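Long-range contact in thymidylate kinase (Ehrlichia chaffeensis, PDB 3LD9), which probably phosphorylates dTMP to dTDP at the expense of ATP, a step in both de novo and salvage synthesis of dTTP: residues T36-L45 / I209-L220. Residues are numbered along the deposited sequence; the frame is centred on the assembly and turned at random.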
# COMPACT_ATOMS: atom_id res chain seq x y z
N THR A 36 10.96 -6.82 -22.17
CA THR A 36 12.06 -6.08 -22.83
C THR A 36 11.51 -4.96 -23.69
O THR A 36 11.96 -3.82 -23.57
CB THR A 36 12.95 -7.01 -23.68
OG1 THR A 36 13.62 -7.92 -22.80
CG2 THR A 36 14.01 -6.25 -24.50
N GLN A 37 10.51 -5.28 -24.52
CA GLN A 37 9.91 -4.30 -25.41
C GLN A 37 9.25 -3.20 -24.62
O GLN A 37 9.32 -2.03 -25.02
CB GLN A 37 8.91 -4.96 -26.36
CG GLN A 37 9.60 -5.89 -27.39
CD GLN A 37 10.62 -5.18 -28.27
OE1 GLN A 37 10.47 -4.00 -28.58
NE2 GLN A 37 11.66 -5.88 -28.66
N SER A 38 8.64 -3.55 -23.48
CA SER A 38 8.01 -2.53 -22.66
C SER A 38 9.06 -1.57 -22.09
O SER A 38 8.83 -0.35 -22.08
CB SER A 38 7.14 -3.15 -21.56
OG SER A 38 7.97 -3.70 -20.59
N HIS A 39 10.21 -2.11 -21.63
CA HIS A 39 11.33 -1.28 -21.13
C HIS A 39 11.90 -0.37 -22.21
O HIS A 39 12.17 0.81 -21.96
CB HIS A 39 12.48 -2.14 -20.54
CG HIS A 39 12.33 -2.42 -19.07
ND1 HIS A 39 11.68 -3.54 -18.59
CD2 HIS A 39 12.72 -1.71 -17.98
CE1 HIS A 39 11.68 -3.51 -17.26
NE2 HIS A 39 12.31 -2.42 -16.87
N LEU A 40 12.08 -0.92 -23.40
CA LEU A 40 12.65 -0.17 -24.52
C LEU A 40 11.75 0.99 -24.94
O LEU A 40 12.23 2.09 -25.16
CB LEU A 40 12.92 -1.09 -25.72
CG LEU A 40 14.02 -2.14 -25.53
CD1 LEU A 40 14.04 -3.07 -26.75
CD2 LEU A 40 15.37 -1.48 -25.35
N LEU A 41 10.45 0.74 -25.05
CA LEU A 41 9.52 1.81 -25.39
C LEU A 41 9.49 2.88 -24.29
O LEU A 41 9.39 4.08 -24.61
CB LEU A 41 8.12 1.26 -25.64
CG LEU A 41 7.11 2.29 -26.14
CD1 LEU A 41 7.61 2.88 -27.49
CD2 LEU A 41 5.66 1.72 -26.23
N ALA A 42 9.57 2.46 -23.02
CA ALA A 42 9.60 3.40 -21.88
C ALA A 42 10.80 4.36 -21.98
O ALA A 42 10.69 5.55 -21.75
CB ALA A 42 9.63 2.66 -20.55
N GLU A 43 11.95 3.81 -22.35
CA GLU A 43 13.14 4.63 -22.55
C GLU A 43 12.92 5.56 -23.74
O GLU A 43 13.16 6.76 -23.65
CB GLU A 43 14.34 3.74 -22.81
CG GLU A 43 14.76 2.95 -21.61
CD GLU A 43 15.79 1.87 -21.95
OE1 GLU A 43 15.86 0.85 -21.21
OE2 GLU A 43 16.51 2.03 -22.97
N TYR A 44 12.47 4.99 -24.84
CA TYR A 44 12.22 5.76 -26.07
C TYR A 44 11.27 6.97 -25.82
O TYR A 44 11.56 8.11 -26.23
CB TYR A 44 11.69 4.85 -27.18
CG TYR A 44 11.42 5.60 -28.45
CD1 TYR A 44 12.46 6.11 -29.22
CD2 TYR A 44 10.12 5.85 -28.87
CE1 TYR A 44 12.21 6.83 -30.35
CE2 TYR A 44 9.86 6.57 -29.99
CZ TYR A 44 10.90 7.06 -30.74
OH TYR A 44 10.63 7.77 -31.88
N LEU A 45 10.15 6.72 -25.16
CA LEU A 45 9.17 7.76 -24.88
C LEU A 45 9.61 8.72 -23.76
O LEU A 45 9.24 9.91 -23.78
CB LEU A 45 7.79 7.14 -24.61
CG LEU A 45 7.18 6.41 -25.80
CD1 LEU A 45 5.80 5.80 -25.45
CD2 LEU A 45 7.05 7.31 -27.04
N ILE A 209 15.22 -8.35 -31.29
CA ILE A 209 14.81 -7.39 -30.26
C ILE A 209 14.70 -5.97 -30.86
O ILE A 209 13.71 -5.27 -30.63
CB ILE A 209 15.78 -7.43 -29.02
CG1 ILE A 209 15.56 -8.75 -28.25
CG2 ILE A 209 15.52 -6.26 -28.05
CD1 ILE A 209 16.70 -9.11 -27.29
N ASN A 210 15.71 -5.57 -31.62
CA ASN A 210 15.69 -4.28 -32.31
C ASN A 210 14.58 -4.24 -33.35
O ASN A 210 13.88 -3.24 -33.46
CB ASN A 210 17.01 -4.01 -33.01
CG ASN A 210 18.19 -4.07 -32.08
OD1 ASN A 210 19.32 -4.31 -32.51
ND2 ASN A 210 17.94 -3.83 -30.80
N PHE A 211 14.43 -5.32 -34.12
CA PHE A 211 13.37 -5.36 -35.14
C PHE A 211 12.00 -5.10 -34.56
O PHE A 211 11.23 -4.29 -35.08
CB PHE A 211 13.31 -6.70 -35.86
CG PHE A 211 12.17 -6.81 -36.84
CD1 PHE A 211 12.27 -6.23 -38.10
CD2 PHE A 211 11.01 -7.51 -36.52
CE1 PHE A 211 11.21 -6.34 -39.04
CE2 PHE A 211 9.96 -7.62 -37.43
CZ PHE A 211 10.06 -7.04 -38.70
N VAL A 212 11.68 -5.81 -33.48
CA VAL A 212 10.36 -5.69 -32.89
C VAL A 212 10.16 -4.26 -32.37
O VAL A 212 9.11 -3.65 -32.58
CB VAL A 212 10.17 -6.74 -31.75
CG1 VAL A 212 8.93 -6.42 -30.93
CG2 VAL A 212 10.11 -8.16 -32.35
N HIS A 213 11.19 -3.74 -31.71
CA HIS A 213 11.17 -2.37 -31.19
C HIS A 213 10.90 -1.35 -32.29
O HIS A 213 10.06 -0.47 -32.13
CB HIS A 213 12.48 -2.07 -30.45
CG HIS A 213 12.55 -0.71 -29.83
ND1 HIS A 213 11.61 -0.25 -28.93
CD2 HIS A 213 13.47 0.28 -29.95
CE1 HIS A 213 11.95 0.96 -28.53
NE2 HIS A 213 13.06 1.31 -29.15
N LEU A 214 11.58 -1.49 -33.42
CA LEU A 214 11.36 -0.59 -34.55
C LEU A 214 9.92 -0.71 -35.06
O LEU A 214 9.30 0.29 -35.40
CB LEU A 214 12.37 -0.85 -35.68
CG LEU A 214 13.86 -0.56 -35.41
CD1 LEU A 214 14.78 -1.03 -36.59
CD2 LEU A 214 14.11 0.92 -35.08
N GLU A 215 9.37 -1.92 -35.09
CA GLU A 215 7.96 -2.11 -35.47
C GLU A 215 7.00 -1.45 -34.49
O GLU A 215 6.00 -0.86 -34.91
CB GLU A 215 7.60 -3.59 -35.65
CG GLU A 215 8.35 -4.24 -36.81
CD GLU A 215 7.86 -3.76 -38.17
OE1 GLU A 215 8.67 -3.32 -39.00
OE2 GLU A 215 6.65 -3.81 -38.40
N VAL A 216 7.32 -1.51 -33.20
CA VAL A 216 6.52 -0.85 -32.15
C VAL A 216 6.49 0.67 -32.33
O VAL A 216 5.44 1.32 -32.29
CB VAL A 216 7.06 -1.17 -30.75
CG1 VAL A 216 6.48 -0.17 -29.68
CG2 VAL A 216 6.79 -2.62 -30.37
N ILE A 217 7.66 1.24 -32.55
CA ILE A 217 7.78 2.67 -32.80
C ILE A 217 7.01 3.04 -34.08
O ILE A 217 6.38 4.09 -34.14
CB ILE A 217 9.28 3.06 -32.94
CG1 ILE A 217 9.99 2.90 -31.58
CG2 ILE A 217 9.41 4.49 -33.49
CD1 ILE A 217 11.52 3.10 -31.61
N LYS A 218 7.07 2.17 -35.09
CA LYS A 218 6.37 2.40 -36.37
C LYS A 218 4.85 2.53 -36.21
O LYS A 218 4.23 3.44 -36.79
CB LYS A 218 6.68 1.28 -37.37
CG LYS A 218 6.02 1.48 -38.73
CD LYS A 218 6.49 0.47 -39.80
CE LYS A 218 5.57 0.51 -41.02
NZ LYS A 218 6.11 -0.18 -42.25
N VAL A 219 4.24 1.62 -35.45
CA VAL A 219 2.81 1.75 -35.13
C VAL A 219 2.46 3.10 -34.49
O VAL A 219 1.43 3.66 -34.80
CB VAL A 219 2.31 0.59 -34.23
CG1 VAL A 219 0.94 0.91 -33.64
CG2 VAL A 219 2.26 -0.70 -35.03
N LEU A 220 3.32 3.63 -33.63
CA LEU A 220 3.01 4.92 -32.98
C LEU A 220 2.89 6.15 -33.94
O LEU A 220 2.23 7.12 -33.58
CB LEU A 220 4.00 5.19 -31.83
CG LEU A 220 3.88 4.26 -30.60
CD1 LEU A 220 4.85 4.66 -29.47
CD2 LEU A 220 2.47 4.22 -30.02
O HOH W 1 9.57 -1.69 -27.61
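Ile209 O is gripped by two donors where the two helices come together: Gln37 NE2 reaches it across the contact at 2.9 Å, and His213 N adds the intrahelical bond. The bond from Gln37 uses a lone pair of the carbonyl and lies nearly in the amide plane. At the other end of the amide, OE1 accepts from a water molecule that also donates to the backbone O of Gln37 (2.6 Å); the water oxygen lies in the ring plane of His213, 2.8 Å from ND1. A bend at chi2 (-59°) turns the Gln37 amide back across Val212, whose CG1 lies 3.4 Å from CD. The Gln37 side chain is a knob in a hole formed by Ile209, Val212, His213 and Val216. His213 returns the fit, its ring wedged between Leu40 CB on one face and Ile217 CD1 of its own helix on the other. The same Ile217 CD1 sits over the centre of one face of the Tyr44 ring in a CH-pi contact, 3.8 Å from the centroid and only 5° off the normal. Farther along, the apolar tips of Leu41 and Leu220 meet at CD1 to CD1, 3.8 Å apart, with Val216 CG1 alongside; Leu41 and Val216 also reach Phe26 of the central strand 22-27.

The contact thus packs the C-terminal helix against the helix that follows the predicted ATP-binding P-loop, at a crossing angle of -54°, against the parallel sheet of this P-loop kinase fold. Both ends of the buried Gln37 amide have partners, which is consistent with its modelled orientation, NE2 toward Ile209 O and OE1 toward the water, while the shared water links the imidazole to the neighbouring helix and probably steadies its rotation.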